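Local structure of kinesin-like protein KAR3 (Saccharomyces cerevisiae, 1F9V) at residues Cys9-Ala14 / Phe60-Thr65; Asn17-Asp22 / Asn317-Ser322; Thr113-Phe118 / Glu187-Val192; Trp129-Asn134 / Ala234-Thr239. The protein is a kinesin-related motor protein whose motor domain binds ADP and magnesium, and which probably turns ATP hydrolysis into movement along microtubules. The protein carries 2 engineered substitutions. All coordinates share one frame; numbering follows the deposited sequence.

Contact 1. Residues Cys9-Ala14 / Phe60-Thr65; sequences CRIRPA and FDQQDT. With ADP (adenosine-5'-diphosphate), chain C.
Arg10 and Phe60 form a parallel beta bridge, framed by Phe60 N to Cys9 O at 2.7 Å and Ile11 N to Phe60 O at 2.9 Å. From this backbone pairing the Arg10 side chain runs out to the nucleotide. Its CB lies 4.0 Å from Phe60 CB, and CG stays against that same CB. CG is anti to the backbone N (chi1 178°), and the chain stays extended to NE, which brings the guanidinium to the amino end of the adenine. There NH2 is 3.2 Å from ADP N6, which sits over one guanidinium face, offset toward the rim. NH2 donates to Asp64 O at 3.0 Å, a bent bond (150° at the hydrogen), while NH1 is held by Asn66 and Thr101. An alanine here would probably leave the Asp64 carbonyl without this donor and the adenine amino group without its flat neighbour. Pro13 adds its CD, 3.4 Å from ADP C6, and Gln62 CG leans on Pro13 CA at 3.6 Å. Strand 4-11 is paired on one side with 58-60 and on the other with 311-318, while Val69 of helix 66-77 touches both Arg10 and Phe60.

Contact 2. Residues Asn17-Asp22 / Asn317-Ser322; sequences NLENSD and NISPSS
Asn20 and Ser322 join the two loops through their backbones, Ser322 N donating to Asn20 O at 3.0 Å in the plane of that carbonyl, where the short runs 19-22 and 319-322 point 45° apart. Next to this bond the Glu19 side chain, extended beyond CG, packs on the Ser321 hydroxyl. That hydroxyl is 3.1 Å from Glu19 CB and donates to Glu19 OE2 at 2.6 Å, reaching that oxygen from 50° above the carboxylate plane. The first torsion of Ser321 (chi1 -51°) sets OG beside its own backbone N, the position from which it meets the glutamate. Ser322 OG nestles against Ser21 CA at 3.1 Å and is held by bonds to Ser24 OG and Thr23 N. A water makes a second bridge, donating to Ser21 OG at 2.7 Å and to Pro320 O at 2.8 Å; Ser21 OG is also bonded to Ser24 O. Each loop carries its own brace. Asn20 OD1 accepts from Asp22 N at 2.9 Å in an Asx turn, and Ser319 OG accepts from Ser321 N at 3.0 Å in an ST turn, with His324 as a further partner of that hydroxyl. The carboxylate of Glu19 is well satisfied: OE2 also accepts from Leu15 N, and OE1 forms a salt bridge with Arg12. So many donors would be expected to stabilise its negative charge, and through Arg12 they connect this serine-rich junction to the ADP pocket.

Contact 3. Residues Thr113-Phe118 / Glu187-Val192; sequences TISHIF and ESEEMV
Phe118 lays one face of its ring on the backbone of Ser188 and Glu189. Ser188 C stands 3.6 Å above the ring plane, offset toward the rim, and Glu189 N is 3.4 Å from CD2. Farther round, CE1 lies 3.6 Å from Glu187 O. One helical turn back, Ile114 puts CG2 in the plane of the ring at its edge, and the same methyl meets Glu189 CA at 3.6 Å. The Glu189 side chain starts with CG between the backbone N and the carbonyl carbon (chi1 46°) and bends at chi2, folding back over the helix. Its OE1 then rests 3.3 Å from Ser115 CA, and both carboxylate oxygens touch Phe118 CB. In the kinesin motor domain, a P-loop NTPase fold, helix 109-124 flanks the central sheet, and here its side receives the turn that leads into helix 192-199. An alanine in place of Phe118 would probably open a gap beneath the Ser188-Glu189 peptide and leave the Ile114 methyl without the ring edge it packs on. Behind the first shell, Met191 N bonds to Ser188 O at 3.0 Å and shapes the turn. A water bonded to Ser115 OG gives only a weak bond to Glu189 O, and that hydroxyl is also tied to Pro111 O. Phe221 of strand 218-228 lies against both Ile114 and Val192.

Contact 4. Residues Trp129-Asn134 / Ala234-Thr239; sequences WDYKVN and AHSYGT
The hydroxyl of Tyr131, which faces Ser236 across the contact, is hydrogen-bonded to the carbonyl of Leu81. Ser236 OG comes within 3.9 Å of Tyr131 OH without bonding to it, and lies 3.7 Å from Tyr131 CE1. The same phenolic oxygen also stands 3.9 Å above the Trp129 ring plane, offset toward the rim. Trp129 and Tyr131, two residues apart, share almost the same first torsion (chi1 -83° and -79°), each with CG anti to its carbonyl carbon, and their rings converge on 234-239. The indole makes the apolar touch: its CH2 is 3.7 Å from Ala234 CB, and CZ2 lies near the same methyl. On the opposite face of strand 130-141 from Tyr131, Lys132 NZ donates to Asp130 O at 3.2 Å and also to Ser226 O. The backbones stay well apart, with Tyr131 CA 8.9 Å from Ser236 CA, because strands 130-141 and 235-244 are not neighbours. Strand 218-228 runs between them, bonded to both, and Leu124 of helix 109-124 backs the two aromatic rings. No hydrogen bond crosses directly between the segments, so their mutual hold rests on van der Waals touch of rings, a methyl and a hydroxyl, while the Tyr131 hydroxyl finds its partner in Leu81, outside both segments.

How the contacts relate
Contacts 1 and 2 lie 12 Å apart, centre to centre, and touch. Strands 4-11 and 311-318, each of which holds part of one segment, are neighbours in the main sheet, and the Arg12-Glu19 salt bridge joins the two contacts beside the bound nucleotide. Contacts 3 and 4 form a second pair, 14 Å between centres, in which helix 109-124 leads into strand 130-141 and Phe118 packs on Val133. Contact 4 reaches the same sheet, its centre 43 Å from that of contact 2. Along the chain, contact 2 encloses contacts 3 and 4, contact 1 closes before either opens, and segments alternate within each pair. The sheet thus runs from nucleotide pocket to the far side of the motor domain.

Contact 1. Residues Cys9-Ala14 / Phe60-Thr65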
# COMPACT_ATOMS: atom_id res chain seq x y z
N CYS A 9 0.98 -2.62 10.69
CA CYS A 9 0.80 -1.27 11.20
C CYS A 9 2.21 -0.73 11.46
O CYS A 9 3.09 -1.49 11.87
CB CYS A 9 0.01 -1.29 12.51
SG CYS A 9 -0.06 0.33 13.36
N ARG A 10 2.43 0.55 11.18
CA ARG A 10 3.74 1.13 11.45
C ARG A 10 3.61 2.47 12.14
O ARG A 10 2.97 3.39 11.64
CB ARG A 10 4.55 1.33 10.17
CG ARG A 10 5.90 1.98 10.46
CD ARG A 10 6.64 2.41 9.20
NE ARG A 10 8.06 2.58 9.47
CZ ARG A 10 8.99 2.75 8.53
NH1 ARG A 10 8.65 2.76 7.25
NH2 ARG A 10 10.27 2.88 8.88
N ILE A 11 4.23 2.57 13.32
CA ILE A 11 4.23 3.81 14.08
C ILE A 11 5.52 4.53 13.72
O ILE A 11 6.61 3.99 13.93
CB ILE A 11 4.21 3.55 15.61
CG1 ILE A 11 2.99 2.70 15.98
CG2 ILE A 11 4.18 4.88 16.37
CD1 ILE A 11 3.12 1.98 17.30
N ARG A 12 5.42 5.73 13.16
CA ARG A 12 6.62 6.47 12.82
C ARG A 12 7.18 7.15 14.06
O ARG A 12 6.48 7.30 15.06
CB ARG A 12 6.31 7.54 11.77
CG ARG A 12 5.39 8.66 12.27
CD ARG A 12 5.60 9.95 11.48
NE ARG A 12 4.56 10.95 11.71
CZ ARG A 12 4.48 11.72 12.79
NH1 ARG A 12 5.39 11.62 13.75
NH2 ARG A 12 3.49 12.61 12.90
N PRO A 13 8.47 7.52 14.04
CA PRO A 13 9.06 8.20 15.19
C PRO A 13 8.36 9.55 15.37
O PRO A 13 7.85 10.13 14.40
CB PRO A 13 10.53 8.38 14.81
CG PRO A 13 10.78 7.36 13.73
CD PRO A 13 9.47 7.23 12.99
N ALA A 14 8.31 10.05 16.60
CA ALA A 14 7.68 11.34 16.83
C ALA A 14 8.63 12.44 16.40
O ALA A 14 9.85 12.26 16.41
CB ALA A 14 7.32 11.51 18.31
N PHE A 60 5.14 -2.48 13.39
CA PHE A 60 6.46 -1.86 13.41
C PHE A 60 6.39 -0.65 14.31
O PHE A 60 5.46 0.15 14.20
CB PHE A 60 6.87 -1.43 11.99
CG PHE A 60 6.99 -2.57 11.02
CD1 PHE A 60 8.10 -3.40 11.04
CD2 PHE A 60 5.99 -2.81 10.08
CE1 PHE A 60 8.23 -4.46 10.14
CE2 PHE A 60 6.10 -3.86 9.17
CZ PHE A 60 7.22 -4.69 9.20
N ASP A 61 7.36 -0.51 15.21
CA ASP A 61 7.35 0.64 16.11
C ASP A 61 8.36 1.69 15.68
O ASP A 61 8.97 1.58 14.61
CB ASP A 61 7.59 0.20 17.56
CG ASP A 61 8.96 -0.39 17.80
OD1 ASP A 61 9.90 -0.08 17.03
OD2 ASP A 61 9.10 -1.18 18.76
N GLN A 62 8.53 2.72 16.50
CA GLN A 62 9.44 3.81 16.18
C GLN A 62 10.89 3.41 15.96
O GLN A 62 11.64 4.15 15.33
CB GLN A 62 9.36 4.89 17.27
CG GLN A 62 8.00 5.57 17.35
CD GLN A 62 7.17 5.05 18.50
OE1 GLN A 62 6.89 3.84 18.60
NE2 GLN A 62 6.75 5.96 19.37
N GLN A 63 11.29 2.24 16.47
CA GLN A 63 12.66 1.78 16.30
C GLN A 63 12.86 1.09 14.95
O GLN A 63 13.99 0.92 14.49
CB GLN A 63 13.04 0.80 17.42
CG GLN A 63 12.86 1.34 18.83
CD GLN A 63 14.06 2.16 19.31
OE1 GLN A 63 14.74 2.81 18.51
NE2 GLN A 63 14.31 2.13 20.61
N ASP A 64 11.75 0.70 14.31
CA ASP A 64 11.82 0.01 13.03
C ASP A 64 12.09 0.94 11.86
O ASP A 64 11.27 1.78 11.51
CB ASP A 64 10.53 -0.76 12.78
CG ASP A 64 10.43 -2.01 13.63
OD1 ASP A 64 11.40 -2.79 13.66
OD2 ASP A 64 9.38 -2.22 14.27
N THR A 65 13.26 0.78 11.25
CA THR A 65 13.67 1.58 10.10
C THR A 65 13.08 1.00 8.81
O THR A 65 12.47 -0.07 8.81
CB THR A 65 15.20 1.58 9.95
OG1 THR A 65 15.64 0.25 9.64
CG2 THR A 65 15.88 2.01 11.25
PB ADP C . 2.50 11.11 4.66
O1B ADP C . 1.72 10.04 5.33
O2B ADP C . 3.03 10.61 3.22
O3B ADP C . 1.73 12.37 4.55
PA ADP C . 5.34 11.55 5.02
O1A ADP C . 5.91 10.24 4.70
O2A ADP C . 5.44 12.43 3.86
O3A ADP C . 3.83 11.38 5.46
O5' ADP C . 6.13 12.23 6.21
C5' ADP C . 5.63 12.69 7.47
C4' ADP C . 6.90 13.26 8.19
O4' ADP C . 7.36 12.21 9.05
C3' ADP C . 8.07 13.54 7.24
O3' ADP C . 8.84 14.69 7.64
C2' ADP C . 8.92 12.28 7.27
O2' ADP C . 10.29 12.49 6.89
C1' ADP C . 8.69 11.78 8.69
N9 ADP C . 8.69 10.28 8.79
C8 ADP C . 7.65 9.50 8.45
N7 ADP C . 7.96 8.24 8.68
C5 ADP C . 9.17 8.18 9.17
C6 ADP C . 10.01 7.17 9.60
N6 ADP C . 9.60 5.90 9.56
N1 ADP C . 11.27 7.47 10.06
C2 ADP C . 11.72 8.74 10.12
N3 ADP C . 10.91 9.73 9.71
C4 ADP C . 9.66 9.51 9.23

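Contact 2. Residues Asn17-Asp22 / Asn317-Ser322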
# COMPACT_ATOMS: atom_id res chain seq x y z
N ASN A 17 10.16 17.60 20.23
CA ASN A 17 9.94 18.95 20.80
C ASN A 17 8.66 19.56 20.21
O ASN A 17 7.97 20.40 20.83
CB ASN A 17 11.17 19.85 20.55
CG ASN A 17 12.44 19.26 21.11
OD1 ASN A 17 12.41 18.58 22.16
ND2 ASN A 17 13.55 19.47 20.40
N LEU A 18 8.34 19.16 18.99
CA LEU A 18 7.13 19.64 18.33
C LEU A 18 5.93 18.73 18.58
O LEU A 18 4.78 19.17 18.46
CB LEU A 18 7.35 19.76 16.82
CG LEU A 18 8.74 19.39 16.30
CD1 LEU A 18 8.65 19.03 14.83
CD2 LEU A 18 9.69 20.56 16.53
N GLU A 19 6.18 17.47 18.93
CA GLU A 19 5.11 16.52 19.22
C GLU A 19 5.31 15.94 20.62
O GLU A 19 6.37 16.09 21.21
CB GLU A 19 5.11 15.38 18.19
CG GLU A 19 4.33 15.69 16.93
CD GLU A 19 4.51 14.63 15.86
OE1 GLU A 19 4.16 14.92 14.70
OE2 GLU A 19 5.00 13.52 16.17
N ASN A 20 4.28 15.28 21.14
CA ASN A 20 4.37 14.66 22.45
C ASN A 20 3.25 13.65 22.63
O ASN A 20 2.27 13.65 21.87
CB ASN A 20 4.31 15.71 23.56
CG ASN A 20 2.93 16.33 23.71
OD1 ASN A 20 1.96 15.64 24.05
ND2 ASN A 20 2.84 17.63 23.45
N SER A 21 3.39 12.79 23.63
CA SER A 21 2.38 11.77 23.91
C SER A 21 1.83 11.99 25.33
O SER A 21 1.51 11.03 26.04
CB SER A 21 3.01 10.38 23.79
OG SER A 21 2.04 9.37 24.00
N ASP A 22 1.72 13.25 25.71
CA ASP A 22 1.24 13.65 27.03
C ASP A 22 -0.18 13.21 27.38
O ASP A 22 -0.49 12.99 28.56
CB ASP A 22 1.30 15.17 27.19
CG ASP A 22 2.71 15.71 27.24
OD1 ASP A 22 3.67 14.92 27.37
OD2 ASP A 22 2.85 16.95 27.15
N ASN A 317 -0.07 3.31 8.37
CA ASN A 317 0.85 4.23 9.00
C ASN A 317 0.15 5.09 10.03
O ASN A 317 -0.93 5.62 9.76
CB ASN A 317 1.47 5.15 7.94
CG ASN A 317 2.31 4.39 6.94
OD1 ASN A 317 1.89 4.15 5.81
ND2 ASN A 317 3.51 4.00 7.35
N ILE A 318 0.76 5.23 11.20
CA ILE A 318 0.18 6.06 12.24
C ILE A 318 1.24 6.87 12.97
O ILE A 318 2.41 6.48 13.03
CB ILE A 318 -0.61 5.24 13.29
CG1 ILE A 318 0.29 4.20 13.95
CG2 ILE A 318 -1.84 4.59 12.64
CD1 ILE A 318 -0.33 3.60 15.21
N SER A 319 0.82 8.01 13.49
CA SER A 319 1.70 8.88 14.25
C SER A 319 1.63 8.39 15.70
O SER A 319 0.61 7.85 16.13
CB SER A 319 1.21 10.32 14.17
OG SER A 319 1.58 11.06 15.33
N PRO A 320 2.71 8.56 16.47
CA PRO A 320 2.71 8.13 17.88
C PRO A 320 2.21 9.23 18.82
O PRO A 320 2.03 9.00 20.01
CB PRO A 320 4.17 7.82 18.14
CG PRO A 320 4.89 8.86 17.31
CD PRO A 320 4.02 9.13 16.09
N SER A 321 2.00 10.42 18.27
CA SER A 321 1.60 11.58 19.07
C SER A 321 0.14 11.80 19.42
O SER A 321 -0.76 11.43 18.67
CB SER A 321 2.17 12.83 18.41
OG SER A 321 3.56 12.64 18.17
N SER A 322 -0.08 12.42 20.57
CA SER A 322 -1.41 12.70 21.12
C SER A 322 -2.31 13.58 20.27
O SER A 322 -3.52 13.36 20.23
CB SER A 322 -1.30 13.33 22.51
OG SER A 322 -0.62 12.46 23.40
O HOH W 1 0.32 8.43 22.14

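Contact 3. Residues Thr113-Phe118 / Glu187-Val192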
# COMPACT_ATOMS: atom_id res chain seq x y z
N THR A 113 12.09 -2.68 -3.32
CA THR A 113 11.45 -3.73 -4.11
C THR A 113 12.20 -3.94 -5.42
O THR A 113 12.48 -5.06 -5.82
CB THR A 113 9.97 -3.37 -4.39
OG1 THR A 113 9.21 -3.49 -3.17
CG2 THR A 113 9.37 -4.31 -5.43
N ILE A 114 12.54 -2.84 -6.08
CA ILE A 114 13.25 -2.91 -7.35
C ILE A 114 14.63 -3.54 -7.17
O ILE A 114 15.03 -4.41 -7.95
CB ILE A 114 13.35 -1.52 -7.98
CG1 ILE A 114 11.97 -1.13 -8.52
CG2 ILE A 114 14.39 -1.52 -9.11
CD1 ILE A 114 11.82 0.31 -8.88
N SER A 115 15.36 -3.12 -6.14
CA SER A 115 16.69 -3.68 -5.89
C SER A 115 16.61 -5.17 -5.56
O SER A 115 17.44 -5.96 -6.01
CB SER A 115 17.36 -2.96 -4.72
OG SER A 115 17.56 -1.60 -5.03
N HIS A 116 15.61 -5.55 -4.77
CA HIS A 116 15.42 -6.94 -4.38
C HIS A 116 15.08 -7.80 -5.58
O HIS A 116 15.59 -8.92 -5.72
CB HIS A 116 14.30 -7.03 -3.33
CG HIS A 116 14.17 -8.38 -2.70
ND1 HIS A 116 15.23 -9.05 -2.13
CD2 HIS A 116 13.09 -9.18 -2.54
CE1 HIS A 116 14.82 -10.20 -1.64
NE2 HIS A 116 13.52 -10.31 -1.87
N ILE A 117 14.22 -7.30 -6.46
CA ILE A 117 13.81 -8.04 -7.64
C ILE A 117 14.99 -8.29 -8.59
O ILE A 117 15.14 -9.39 -9.13
CB ILE A 117 12.68 -7.31 -8.41
CG1 ILE A 117 11.35 -7.52 -7.68
CG2 ILE A 117 12.58 -7.83 -9.83
CD1 ILE A 117 10.24 -6.57 -8.12
N PHE A 118 15.83 -7.28 -8.79
CA PHE A 118 16.97 -7.44 -9.67
C PHE A 118 18.01 -8.39 -9.07
O PHE A 118 18.70 -9.10 -9.80
CB PHE A 118 17.58 -6.07 -10.00
CG PHE A 118 16.97 -5.43 -11.21
CD1 PHE A 118 17.17 -5.97 -12.48
CD2 PHE A 118 16.16 -4.31 -11.09
CE1 PHE A 118 16.58 -5.40 -13.60
CE2 PHE A 118 15.55 -3.74 -12.21
CZ PHE A 118 15.77 -4.29 -13.47
N GLU A 187 16.24 -1.74 -16.88
CA GLU A 187 17.29 -2.73 -17.14
C GLU A 187 18.22 -2.97 -15.96
O GLU A 187 18.97 -3.94 -15.94
CB GLU A 187 18.10 -2.30 -18.36
CG GLU A 187 17.26 -1.68 -19.47
CD GLU A 187 17.73 -2.07 -20.86
OE1 GLU A 187 18.29 -1.20 -21.55
OE2 GLU A 187 17.53 -3.24 -21.25
N SER A 188 18.16 -2.07 -14.98
CA SER A 188 18.97 -2.17 -13.77
C SER A 188 18.26 -1.35 -12.70
O SER A 188 17.57 -0.38 -13.01
CB SER A 188 20.39 -1.62 -14.02
OG SER A 188 20.38 -0.23 -14.29
N GLU A 189 18.42 -1.76 -11.44
CA GLU A 189 17.77 -1.07 -10.33
C GLU A 189 18.04 0.43 -10.29
O GLU A 189 17.20 1.20 -9.82
CB GLU A 189 18.18 -1.71 -8.99
CG GLU A 189 19.67 -1.95 -8.85
CD GLU A 189 19.99 -3.41 -8.56
OE1 GLU A 189 19.49 -3.94 -7.54
OE2 GLU A 189 20.75 -4.02 -9.34
N GLU A 190 19.20 0.84 -10.79
CA GLU A 190 19.58 2.25 -10.80
C GLU A 190 18.72 3.13 -11.70
O GLU A 190 18.64 4.35 -11.50
CB GLU A 190 21.05 2.38 -11.22
CG GLU A 190 21.84 1.08 -11.13
CD GLU A 190 23.28 1.24 -11.57
OE1 GLU A 190 23.53 1.29 -12.80
OE2 GLU A 190 24.17 1.31 -10.69
N MET A 191 18.06 2.53 -12.68
CA MET A 191 17.22 3.28 -13.60
C MET A 191 15.93 3.83 -12.99
O MET A 191 15.36 4.78 -13.51
CB MET A 191 16.90 2.44 -14.83
CG MET A 191 17.79 2.76 -16.02
SD MET A 191 17.81 1.44 -17.26
CE MET A 191 16.11 1.47 -17.83
N VAL A 192 15.48 3.23 -11.89
CA VAL A 192 14.27 3.70 -11.23
C VAL A 192 14.45 5.16 -10.81
O VAL A 192 13.47 5.88 -10.59
CB VAL A 192 13.93 2.87 -9.97
CG1 VAL A 192 15.02 3.02 -8.93
CG2 VAL A 192 12.59 3.32 -9.40
O HOH W 2 16.51 0.79 -6.47

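Contact 4. Residues Trp129-Asn134 / Ala234-Thr239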
# COMPACT_ATOMS: atom_id res chain seq x y z
N TRP A 129 16.58 -18.45 -16.56
CA TRP A 129 15.51 -17.47 -16.60
C TRP A 129 15.95 -16.12 -17.14
O TRP A 129 17.00 -15.60 -16.78
CB TRP A 129 14.91 -17.29 -15.20
CG TRP A 129 13.88 -18.31 -14.83
CD1 TRP A 129 14.05 -19.37 -13.99
CD2 TRP A 129 12.53 -18.37 -15.30
NE1 TRP A 129 12.88 -20.09 -13.91
CE2 TRP A 129 11.93 -19.50 -14.70
CE3 TRP A 129 11.76 -17.58 -16.17
CZ2 TRP A 129 10.60 -19.86 -14.95
CZ3 TRP A 129 10.44 -17.93 -16.41
CH2 TRP A 129 9.87 -19.07 -15.80
N ASP A 130 15.13 -15.55 -18.02
CA ASP A 130 15.40 -14.24 -18.57
C ASP A 130 14.19 -13.40 -18.20
O ASP A 130 13.07 -13.69 -18.64
CB ASP A 130 15.54 -14.31 -20.09
CG ASP A 130 15.98 -12.99 -20.70
OD1 ASP A 130 16.47 -12.12 -19.96
OD2 ASP A 130 15.85 -12.83 -21.93
N TYR A 131 14.40 -12.38 -17.39
CA TYR A 131 13.31 -11.52 -16.95
C TYR A 131 13.43 -10.10 -17.49
O TYR A 131 14.52 -9.54 -17.55
CB TYR A 131 13.28 -11.44 -15.41
CG TYR A 131 12.67 -12.63 -14.71
CD1 TYR A 131 11.30 -12.68 -14.44
CD2 TYR A 131 13.45 -13.70 -14.28
CE1 TYR A 131 10.73 -13.75 -13.76
CE2 TYR A 131 12.90 -14.77 -13.59
CZ TYR A 131 11.54 -14.79 -13.34
OH TYR A 131 10.99 -15.86 -12.66
N LYS A 132 12.30 -9.53 -17.89
CA LYS A 132 12.27 -8.17 -18.39
C LYS A 132 11.36 -7.40 -17.44
O LYS A 132 10.34 -7.92 -17.01
CB LYS A 132 11.71 -8.10 -19.81
CG LYS A 132 12.75 -8.45 -20.87
CD LYS A 132 12.87 -9.96 -21.02
CE LYS A 132 11.51 -10.62 -21.20
NZ LYS A 132 11.55 -12.08 -20.91
N VAL A 133 11.74 -6.17 -17.13
CA VAL A 133 10.98 -5.34 -16.21
C VAL A 133 10.56 -4.01 -16.82
O VAL A 133 11.39 -3.29 -17.37
CB VAL A 133 11.80 -5.05 -14.94
CG1 VAL A 133 10.96 -4.29 -13.92
CG2 VAL A 133 12.32 -6.35 -14.35
N ASN A 134 9.28 -3.69 -16.72
CA ASN A 134 8.80 -2.41 -17.22
C ASN A 134 7.83 -1.85 -16.19
O ASN A 134 7.21 -2.60 -15.44
CB ASN A 134 8.16 -2.56 -18.62
CG ASN A 134 6.82 -3.26 -18.60
OD1 ASN A 134 5.79 -2.64 -18.86
ND2 ASN A 134 6.83 -4.55 -18.30
N ALA A 234 9.34 -22.48 -20.02
CA ALA A 234 8.42 -21.90 -19.05
C ALA A 234 8.25 -20.40 -19.26
O ALA A 234 9.12 -19.72 -19.81
CB ALA A 234 8.92 -22.17 -17.64
N HIS A 235 7.11 -19.88 -18.81
CA HIS A 235 6.81 -18.46 -18.93
C HIS A 235 6.16 -18.02 -17.63
O HIS A 235 5.52 -18.83 -16.95
CB HIS A 235 5.84 -18.21 -20.09
CG HIS A 235 6.51 -17.91 -21.39
ND1 HIS A 235 7.02 -18.88 -22.22
CD2 HIS A 235 6.72 -16.73 -22.03
CE1 HIS A 235 7.51 -18.32 -23.32
NE2 HIS A 235 7.34 -17.02 -23.22
N SER A 236 6.35 -16.76 -17.27
CA SER A 236 5.76 -16.23 -16.04
C SER A 236 5.55 -14.73 -16.17
O SER A 236 6.36 -14.03 -16.77
CB SER A 236 6.66 -16.55 -14.84
OG SER A 236 7.58 -15.51 -14.58
N TYR A 237 4.44 -14.25 -15.60
CA TYR A 237 4.12 -12.83 -15.64
C TYR A 237 3.46 -12.42 -14.33
O TYR A 237 2.48 -13.02 -13.91
CB TYR A 237 3.18 -12.52 -16.80
CG TYR A 237 3.10 -11.05 -17.14
CD1 TYR A 237 4.07 -10.44 -17.94
CD2 TYR A 237 2.06 -10.26 -16.65
CE1 TYR A 237 4.00 -9.08 -18.25
CE2 TYR A 237 1.99 -8.90 -16.95
CZ TYR A 237 2.96 -8.32 -17.75
OH TYR A 237 2.86 -6.99 -18.06
N GLY A 238 4.01 -11.40 -13.68
CA GLY A 238 3.45 -10.94 -12.43
C GLY A 238 3.52 -9.43 -12.36
O GLY A 238 4.45 -8.82 -12.88
N THR A 239 2.52 -8.82 -11.71
CA THR A 239 2.49 -7.38 -11.59
C THR A 239 2.45 -6.93 -10.13
O THR A 239 1.74 -7.51 -9.31
CB THR A 239 1.26 -6.80 -12.33
OG1 THR A 239 1.37 -7.10 -13.74
CG2 THR A 239 1.16 -5.30 -12.15